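PDB 6M9M: AlkD2 from Streptococcus mutans, which is of unknown function but binds inosine-5'-monophosphate and belongs to the HEAT-like repeat family of DNA glycosylases. Local coordinates for residues A[60-65]-A[72-77]; A[121-126]-A[154-159]. All coordinates share one frame; numbering follows the deposited sequence.

Overall arrangement
AlkD2 is an all-helical chain of HEAT-like repeats, and its two contacts sample two scales of the same architecture. From the N terminus, interaction 1 comes first: it closes a short loop, with six residues between its segments, joining helices 52-65 and 69-79, so that sequence neighbours pack on one another. The chain then runs through helices 85-102 and 108-115 before interaction 2 opens on helix 120-129; this closes a wider loop, through helix 143-151, on the turn that leads into helix 159-175. The loops follow in series, neither enclosing nor crossing the other. They nonetheless meet, where Thr122 OG1 lies 2.7 Å from Arg76 O, a probable hydrogen bond.

Interaction 1 (A[60-65]-A[72-77])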
ATOM      1  N   PHE A  60      -9.985  -2.009   4.650  1.00  9.39           N
ATOM      2  CA  PHE A  60     -10.485  -0.717   4.183  1.00  9.58           C
ATOM      3  C   PHE A  60     -10.904   0.154   5.371  1.00 10.19           C
ATOM      4  O   PHE A  60     -10.615   1.356   5.406  1.00  9.56           O
ATOM      5  CB  PHE A  60     -11.642  -0.869   3.180  1.00 10.57           C
ATOM      6  CG  PHE A  60     -11.210  -1.254   1.781  1.00 11.75           C
ATOM      7  CD1 PHE A  60     -10.409  -0.406   1.035  1.00 11.76           C
ATOM      8  CD2 PHE A  60     -11.634  -2.439   1.202  1.00 12.31           C
ATOM      9  CE1 PHE A  60     -10.016  -0.752  -0.257  1.00 12.81           C
ATOM     10  CE2 PHE A  60     -11.251  -2.780  -0.088  1.00 13.12           C
ATOM     11  CZ  PHE A  60     -10.446  -1.933  -0.818  1.00 12.85           C
ATOM     12  N   LEU A  61     -11.619  -0.425   6.345  1.00 10.64           N
ATOM     13  CA  LEU A  61     -11.974   0.336   7.543  1.00 10.68           C
ATOM     14  C   LEU A  61     -10.740   0.866   8.268  1.00  9.80           C
ATOM     15  O   LEU A  61     -10.702   2.029   8.678  1.00 10.37           O
ATOM     16  CB  LEU A  61     -12.822  -0.498   8.498  1.00 11.11           C
ATOM     17  CG  LEU A  61     -14.276  -0.788   8.137  1.00 11.88           C
ATOM     18  CD1 LEU A  61     -14.888  -1.626   9.267  1.00 12.52           C
ATOM     19  CD2 LEU A  61     -15.051   0.493   7.931  1.00 13.18           C
ATOM     20  N   PHE A  62      -9.716   0.023   8.442  1.00  9.77           N
ATOM     21  CA  PHE A  62      -8.496   0.488   9.083  1.00  8.97           C
ATOM     22  C   PHE A  62      -7.942   1.712   8.350  1.00  9.02           C
ATOM     23  O   PHE A  62      -7.527   2.687   8.976  1.00 10.42           O
ATOM     24  CB  PHE A  62      -7.416  -0.604   9.116  1.00  9.64           C
ATOM     25  CG  PHE A  62      -7.698  -1.775  10.043  1.00  9.58           C
ATOM     26  CD1 PHE A  62      -8.365  -1.629  11.265  1.00  9.74           C
ATOM     27  CD2 PHE A  62      -7.237  -3.042   9.702  1.00  9.72           C
ATOM     28  CE1 PHE A  62      -8.566  -2.741  12.105  1.00 10.54           C
ATOM     29  CE2 PHE A  62      -7.450  -4.130  10.518  1.00  9.74           C
ATOM     30  CZ  PHE A  62      -8.118  -3.989  11.715  1.00 10.16           C
ATOM     31  N   GLY A  63      -7.911   1.666   7.010  1.00  9.00           N
ATOM     32  CA  GLY A  63      -7.472   2.823   6.253  1.00 10.05           C
ATOM     33  C   GLY A  63      -8.242   4.084   6.590  1.00  9.53           C
ATOM     34  O   GLY A  63      -7.663   5.158   6.797  1.00  9.98           O
ATOM     35  N   TYR A  64      -9.575   3.980   6.644  0.97  9.87           N
ATOM     36  CA  TYR A  64     -10.379   5.154   6.973  0.97 11.01           C
ATOM     37  C   TYR A  64     -10.142   5.638   8.403  0.97 11.13           C
ATOM     38  O   TYR A  64     -10.308   6.829   8.687  0.97 12.15           O
ATOM     39  CB  TYR A  64     -11.870   4.865   6.753  0.97 12.05           C
ATOM     40  CG  TYR A  64     -12.206   4.391   5.357  0.97 13.67           C
ATOM     41  CD1 TYR A  64     -11.630   4.964   4.239  0.97 17.02           C
ATOM     42  CD2 TYR A  64     -13.064   3.322   5.168  0.97 15.07           C
ATOM     43  CE1 TYR A  64     -11.904   4.474   2.964  0.97 18.86           C
ATOM     44  CE2 TYR A  64     -13.366   2.849   3.918  0.97 17.17           C
ATOM     45  CZ  TYR A  64     -12.792   3.413   2.815  0.97 18.85           C
ATOM     46  OH  TYR A  64     -13.103   2.891   1.582  0.97 23.23           O
ATOM     47  N   LEU A  65      -9.780   4.729   9.306  1.00 10.90           N
ATOM     48  CA  LEU A  65      -9.595   4.991  10.727  1.00 10.86           C
ATOM     49  C   LEU A  65      -8.155   5.317  11.103  1.00 10.24           C
ATOM     50  O   LEU A  65      -7.867   5.534  12.293  1.00 11.28           O
ATOM     51  CB  LEU A  65      -9.996   3.742  11.510  1.00 11.00           C
ATOM     52  CG  LEU A  65     -11.465   3.344  11.515  1.00 11.89           C
ATOM     53  CD1 LEU A  65     -11.543   1.894  11.981  1.00 13.39           C
ATOM     54  CD2 LEU A  65     -12.291   4.269  12.400  1.00 13.33           C
ATOM     55  N   LEU A  72      -3.031   2.458  12.745  1.00  8.23           N
ATOM     56  CA  LEU A  72      -1.941   2.477  11.772  1.00  8.77           C
ATOM     57  C   LEU A  72      -0.844   1.471  12.129  1.00  8.48           C
ATOM     58  O   LEU A  72      -0.316   0.790  11.245  1.00  9.21           O
ATOM     59  CB  LEU A  72      -1.399   3.891  11.636  1.00  9.90           C
ATOM     60  CG  LEU A  72      -0.337   4.101  10.580  1.00 11.53           C
ATOM     61  CD1 LEU A  72      -0.870   3.803   9.197  1.00 13.12           C
ATOM     62  CD2 LEU A  72       0.232   5.496  10.651  1.00 13.89           C
ATOM     63  N   ILE A  73      -0.495   1.353  13.422  1.00  8.52           N
ATOM     64  CA  ILE A  73       0.488   0.355  13.847  1.00  8.72           C
ATOM     65  C   ILE A  73      -0.023  -1.055  13.568  1.00  7.54           C
ATOM     66  O   ILE A  73       0.735  -1.928  13.137  1.00  8.65           O
ATOM     67  CB  ILE A  73       0.842   0.544  15.336  1.00  9.82           C
ATOM     68  CG1 ILE A  73       1.686   1.805  15.546  1.00 12.73           C
ATOM     69  CG2 ILE A  73       1.537  -0.691  15.900  1.00 10.49           C
ATOM     70  CD1 ILE A  73       1.816   2.230  17.007  1.00 15.58           C
ATOM     71  N   PHE A  74      -1.304  -1.316  13.829  1.00  8.31           N
ATOM     72  CA  PHE A  74      -1.850  -2.642  13.538  1.00  8.34           C
ATOM     73  C   PHE A  74      -1.771  -2.961  12.044  1.00  8.14           C
ATOM     74  O   PHE A  74      -1.433  -4.088  11.657  1.00  8.05           O
ATOM     75  CB  PHE A  74      -3.274  -2.730  14.060  1.00  8.69           C
ATOM     76  CG  PHE A  74      -3.858  -4.113  14.055  1.00  8.98           C
ATOM     77  CD1 PHE A  74      -3.676  -4.956  15.130  1.00  9.09           C
ATOM     78  CD2 PHE A  74      -4.600  -4.562  12.982  1.00  8.96           C
ATOM     79  CE1 PHE A  74      -4.225  -6.232  15.142  1.00  9.68           C
ATOM     80  CE2 PHE A  74      -5.156  -5.842  12.992  1.00  9.65           C
ATOM     81  CZ  PHE A  74      -4.968  -6.669  14.075  1.00 10.13           C
ATOM     82  N   MET A  75      -2.041  -1.971  11.187  1.00  7.86           N
ATOM     83  CA  MET A  75      -1.847  -2.153   9.753  1.00  7.52           C
ATOM     84  C   MET A  75      -0.393  -2.493   9.435  1.00  8.16           C
ATOM     85  O   MET A  75      -0.101  -3.442   8.692  1.00  8.91           O
ATOM     86  CB  MET A  75      -2.245  -0.874   9.013  1.00  8.32           C
ATOM     87  CG  MET A  75      -3.726  -0.546   8.982  1.00  9.14           C
ATOM     88  SD  MET A  75      -4.091   1.143   8.461  1.00 10.11           S
ATOM     89  CE  MET A  75      -3.207   1.253   6.913  1.00 11.12           C
ATOM     90  N   ARG A  76       0.530  -1.704   9.982  1.00  8.28           N
ATOM     91  CA  ARG A  76       1.952  -1.838   9.679  1.00  8.37           C
ATOM     92  C   ARG A  76       2.490  -3.194  10.096  1.00  8.50           C
ATOM     93  O   ARG A  76       3.253  -3.821   9.356  1.00  9.33           O
ATOM     94  CB  ARG A  76       2.720  -0.735  10.415  1.00  9.17           C
ATOM     95  CG  ARG A  76       4.200  -0.626  10.068  1.00  9.81           C
ATOM     96  CD  ARG A  76       4.927   0.355  10.984  1.00 11.69           C
ATOM     97  NE  ARG A  76       4.985  -0.186  12.329  1.00 11.22           N
ATOM     98  CZ  ARG A  76       5.138   0.513  13.446  1.00 13.88           C
ATOM     99  NH1 ARG A  76       5.258   1.826  13.405  1.00 16.13           N
ATOM    100  NH2 ARG A  76       5.156  -0.122  14.602  1.00 14.94           N
ATOM    101  N   ASP A  77       2.108  -3.659  11.284  1.00  8.53           N
ATOM    102  CA  ASP A  77       2.775  -4.792  11.897  1.00  8.83           C
ATOM    103  C   ASP A  77       1.961  -6.076  11.916  1.00  8.37           C
ATOM    104  O   ASP A  77       2.551  -7.145  12.043  1.00  9.92           O
ATOM    105  CB  ASP A  77       3.151  -4.456  13.346  1.00 10.22           C
ATOM    106  CG  ASP A  77       4.252  -3.428  13.453  1.00 12.15           C
ATOM    107  OD1 ASP A  77       4.901  -3.111  12.428  1.00 12.90           O
ATOM    108  OD2 ASP A  77       4.446  -2.928  14.574  1.00 13.69           O
TER
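Phe62 and Met75 mark the closest backbone approach of helices 52-65 and 69-79, whose local axes come within 9.8 Å and run roughly antiparallel, at 135° between their N-to-C directions. Two side chains of the second helix, Phe74 and Met75, receive Phe62. The aromatic pair is an offset edge-to-face stack: Phe74 presents its edge toward the face of Phe62, with the centroids 5.3 Å apart and the planes at 63°. The touching is done by one side of each ring, Phe62 CZ lying 3.7 Å from Phe74 CE2. The two phenylalanines start out differently, since CG of Phe74 is anti to its backbone N (chi1 -169°) whereas CG of Phe62 stands beside its own N, and both CB atoms point into the interface. Met75 works nearer the backbone. Its CG meets Phe62 CB at 3.7 Å, and its chain is bent at chi3. The sulfur lies alongside the first helix, with SD 3.8 Å from Phe62 O, and passes 4.1 Å from Gly63 N.

Such packing of consecutive, roughly antiparallel helices is consistent with the HEAT-like architecture of the family, and its apolar layer is shared with flanking helices: Phe44 of helix 36-47 meets both phenylalanine rings, while Met75 also touches Ala94 and Trp114. Farther round helix 69-79, Arg76 grips Asp77 side-on through NE and NH2, and its NH1 forms a salt bridge with Glu113. Across the two segments themselves the chemistry is aromatic and thioether packing, without a direct hydrogen bond, consistent with a contact that rests mainly on apolar packing and the burial of these side chains from water.

Interaction 2 (A[121-126]-A[154-159]); sequences HTRRAA and KEDVSE
Arg123 reaches from helix 120-129 to grip Asp156 side-on, one nitrogen to each carboxylate oxygen. The shorter bond of this salt bridge runs from Arg123 NE to Asp156 OD2, 2.7 Å long but bent to 146° at the hydrogen, and uses the oxygen's syn lone pair. Its companion, from Arg123 NH2 to Asp156 OD1, is 2.9 Å and almost straight at 175°. The two side chains come from opposite directions, and their flat groups lie 29° apart, nearly coplanar; the bend of the arginine at chi3 places NE, and chi4 turns NH2 toward the acid. Beside the bridge, Val157 CG2 approaches Arg123 NH2 at 3.9 Å.

The carboxylate is itself held by its own loop. Asp156 OD1 accepts a second bond from Ser158 N (2.9 Å) through its anti lone pair, forming an Asx turn. That turn leads directly into helix 159-175, where Ser158 is the N-cap and its OG bonds to Val161 N. A side chain from one helix of the HEAT-like array is thus tied to the loop that starts a later one. The remaining nitrogen of the arginine, NH1, bonds to Ser117 O, so all three guanidinium nitrogens are engaged, while Asp156 O accepts from Arg162 NH1.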
ATOM      1  N   HIS A 121       6.116  -7.260   3.505  1.00  9.01           N
ATOM      2  CA  HIS A 121       4.778  -6.835   3.112  1.00  8.88           C
ATOM      3  C   HIS A 121       4.509  -5.389   3.499  1.00  9.01           C
ATOM      4  O   HIS A 121       3.750  -4.700   2.812  1.00  9.58           O
ATOM      5  CB  HIS A 121       3.726  -7.751   3.725  1.00  9.98           C
ATOM      6  CG  HIS A 121       3.799  -9.161   3.233  1.00 11.74           C
ATOM      7  ND1 HIS A 121       4.448 -10.152   3.930  1.00 14.55           N
ATOM      8  CD2 HIS A 121       3.345  -9.735   2.092  1.00 12.70           C
ATOM      9  CE1 HIS A 121       4.374 -11.282   3.251  1.00 15.00           C
ATOM     10  NE2 HIS A 121       3.712 -11.056   2.132  1.00 14.00           N
ATOM     11  N   THR A 122       5.109  -4.922   4.590  1.00  8.61           N
ATOM     12  CA  THR A 122       4.995  -3.511   4.951  1.00  9.18           C
ATOM     13  C   THR A 122       5.697  -2.643   3.915  1.00  8.30           C
ATOM     14  O   THR A 122       5.151  -1.635   3.460  1.00  8.90           O
ATOM     15  CB  THR A 122       5.614  -3.293   6.336  1.00  9.19           C
ATOM     16  OG1 THR A 122       5.009  -4.183   7.292  1.00  9.62           O
ATOM     17  CG2 THR A 122       5.453  -1.846   6.801  1.00  9.38           C
ATOM     18  N   ARG A 123       6.907  -3.038   3.516  1.00  8.40           N
ATOM     19  CA  ARG A 123       7.651  -2.267   2.525  1.00  8.63           C
ATOM     20  C   ARG A 123       6.910  -2.240   1.195  1.00  9.15           C
ATOM     21  O   ARG A 123       6.796  -1.180   0.564  1.00  9.50           O
ATOM     22  CB  ARG A 123       9.046  -2.877   2.343  1.00  8.58           C
ATOM     23  CG  ARG A 123       9.872  -2.914   3.623  1.00  9.21           C
ATOM     24  CD  ARG A 123      11.347  -3.149   3.393  1.00 10.05           C
ATOM     25  NE  ARG A 123      11.690  -4.404   2.738  1.00 10.30           N
ATOM     26  CZ  ARG A 123      11.783  -5.578   3.348  1.00 10.65           C
ATOM     27  NH1 ARG A 123      11.484  -5.693   4.642  1.00 10.76           N
ATOM     28  NH2 ARG A 123      12.150  -6.636   2.657  1.00 11.28           N
ATOM     29  N   ARG A 124       6.370  -3.390   0.772  1.00  8.47           N
ATOM     30  CA  ARG A 124       5.661  -3.451  -0.503  1.00  8.58           C
ATOM     31  C   ARG A 124       4.358  -2.666  -0.447  1.00  8.62           C
ATOM     32  O   ARG A 124       3.965  -2.050  -1.438  1.00  9.39           O
ATOM     33  CB  ARG A 124       5.404  -4.913  -0.897  1.00  9.01           C
ATOM     34  CG  ARG A 124       4.937  -5.130  -2.340  1.00  9.66           C
ATOM     35  CD  ARG A 124       3.419  -5.108  -2.464  1.00 10.28           C
ATOM     36  NE  ARG A 124       3.009  -5.535  -3.797  1.00 11.48           N
ATOM     37  CZ  ARG A 124       1.748  -5.586  -4.221  1.00 11.88           C
ATOM     38  NH1 ARG A 124       0.771  -5.218  -3.412  1.00 11.55           N
ATOM     39  NH2 ARG A 124       1.474  -5.988  -5.453  1.00 12.75           N
ATOM     40  N   ALA A 125       3.670  -2.659   0.704  1.00  8.58           N
ATOM     41  CA  ALA A 125       2.421  -1.906   0.778  1.00  9.08           C
ATOM     42  C   ALA A 125       2.658  -0.428   0.509  1.00  9.16           C
ATOM     43  O   ALA A 125       1.853   0.233  -0.169  1.00  9.75           O
ATOM     44  CB  ALA A 125       1.748  -2.102   2.128  1.00 10.31           C
ATOM     45  N   ALA A 126       3.766   0.111   1.021  1.00  8.83           N
ATOM     46  CA  ALA A 126       4.073   1.517   0.767  1.00  9.45           C
ATOM     47  C   ALA A 126       4.503   1.751  -0.676  1.00  8.97           C
ATOM     48  O   ALA A 126       4.044   2.705  -1.320  1.00 10.02           O
ATOM     49  CB  ALA A 126       5.151   1.997   1.732  1.00 10.36           C
ATOM     50  N   LYS A 154      16.110  -0.689  -4.237  1.00 10.54           N
ATOM     51  CA  LYS A 154      16.522  -1.475  -5.407  1.00 11.34           C
ATOM     52  C   LYS A 154      17.323  -2.728  -5.051  1.00 12.10           C
ATOM     53  O   LYS A 154      17.430  -3.633  -5.891  1.00 12.86           O
ATOM     54  CB  LYS A 154      17.324  -0.602  -6.373  1.00 12.25           C
ATOM     55  CG  LYS A 154      18.657  -0.119  -5.833  1.00 13.43           C
ATOM     56  CD  LYS A 154      19.197   1.023  -6.678  1.00 14.84           C
ATOM     57  CE  LYS A 154      20.539   1.503  -6.159  1.00 17.17           C
ATOM     58  NZ  LYS A 154      20.397   2.192  -4.838  1.00 19.09           N
ATOM     59  N   GLU A 155      17.879  -2.808  -3.842  1.00 11.46           N
ATOM     60  CA  GLU A 155      18.585  -3.990  -3.365  1.00 11.55           C
ATOM     61  C   GLU A 155      17.733  -4.825  -2.404  1.00 11.13           C
ATOM     62  O   GLU A 155      18.271  -5.656  -1.664  1.00 12.94           O
ATOM     63  CB  GLU A 155      19.898  -3.609  -2.661  1.00 12.43           C
ATOM     64  CG  GLU A 155      20.935  -2.878  -3.517  1.00 12.48           C
ATOM     65  CD  GLU A 155      21.628  -3.757  -4.534  1.00 13.94           C
ATOM     66  OE1 GLU A 155      21.411  -5.000  -4.546  1.00 14.46           O
ATOM     67  OE2 GLU A 155      22.422  -3.210  -5.327  1.00 15.69           O
ATOM     68  N   ASP A 156      16.416  -4.618  -2.387  1.00 10.70           N
ATOM     69  CA  ASP A 156      15.587  -5.316  -1.415  1.00 11.03           C
ATOM     70  C   ASP A 156      15.739  -6.831  -1.539  1.00 11.07           C
ATOM     71  O   ASP A 156      15.810  -7.384  -2.640  1.00 11.28           O
ATOM     72  CB  ASP A 156      14.122  -4.934  -1.588  1.00 11.62           C
ATOM     73  CG  ASP A 156      13.315  -5.177  -0.329  1.00 12.15           C
ATOM     74  OD1 ASP A 156      12.877  -6.322  -0.093  1.00 11.28           O
ATOM     75  OD2 ASP A 156      13.141  -4.203   0.429  1.00 13.10           O
ATOM     76  N   VAL A 157      15.740  -7.509  -0.394  1.00 12.05           N
ATOM     77  CA  VAL A 157      15.870  -8.961  -0.389  1.00 12.39           C
ATOM     78  C   VAL A 157      14.658  -9.669  -0.989  1.00 11.68           C
ATOM     79  O   VAL A 157      14.770 -10.815  -1.416  1.00 14.20           O
ATOM     80  CB  VAL A 157      16.151  -9.492   1.036  1.00 14.36           C
ATOM     81  CG1 VAL A 157      17.428  -8.882   1.613  1.00 17.20           C
ATOM     82  CG2 VAL A 157      14.968  -9.253   1.958  1.00 15.29           C
ATOM     83  N   SER A 158      13.499  -9.023  -1.039  1.00 10.52           N
ATOM     84  CA  SER A 158      12.250  -9.659  -1.435  1.00 10.70           C
ATOM     85  C   SER A 158      11.932  -9.387  -2.900  1.00  9.94           C
ATOM     86  O   SER A 158      11.861  -8.234  -3.319  1.00  9.78           O
ATOM     87  CB  SER A 158      11.112  -9.106  -0.573  1.00 10.97           C
ATOM     88  OG  SER A 158       9.851  -9.360  -1.155  1.00 11.94           O
ATOM     89  N   GLU A 159      11.690 -10.452  -3.667  1.00 11.59           N
ATOM     90  CA  GLU A 159      11.301 -10.279  -5.065  1.00 12.02           C
ATOM     91  C   GLU A 159       9.968  -9.544  -5.191  1.00 11.81           C
ATOM     92  O   GLU A 159       9.769  -8.742  -6.111  1.00 12.05           O
ATOM     93  CB  GLU A 159      11.243 -11.619  -5.799  1.00 14.91           C
ATOM     94  CG  GLU A 159      10.993 -11.435  -7.291  1.00 20.07           C
ATOM     95  CD  GLU A 159      11.146 -12.713  -8.075  1.00 24.38           C
ATOM     96  OE1 GLU A 159      10.879 -13.794  -7.515  1.00 26.88           O
ATOM     97  OE2 GLU A 159      11.545 -12.634  -9.254  1.00 26.42           O
TER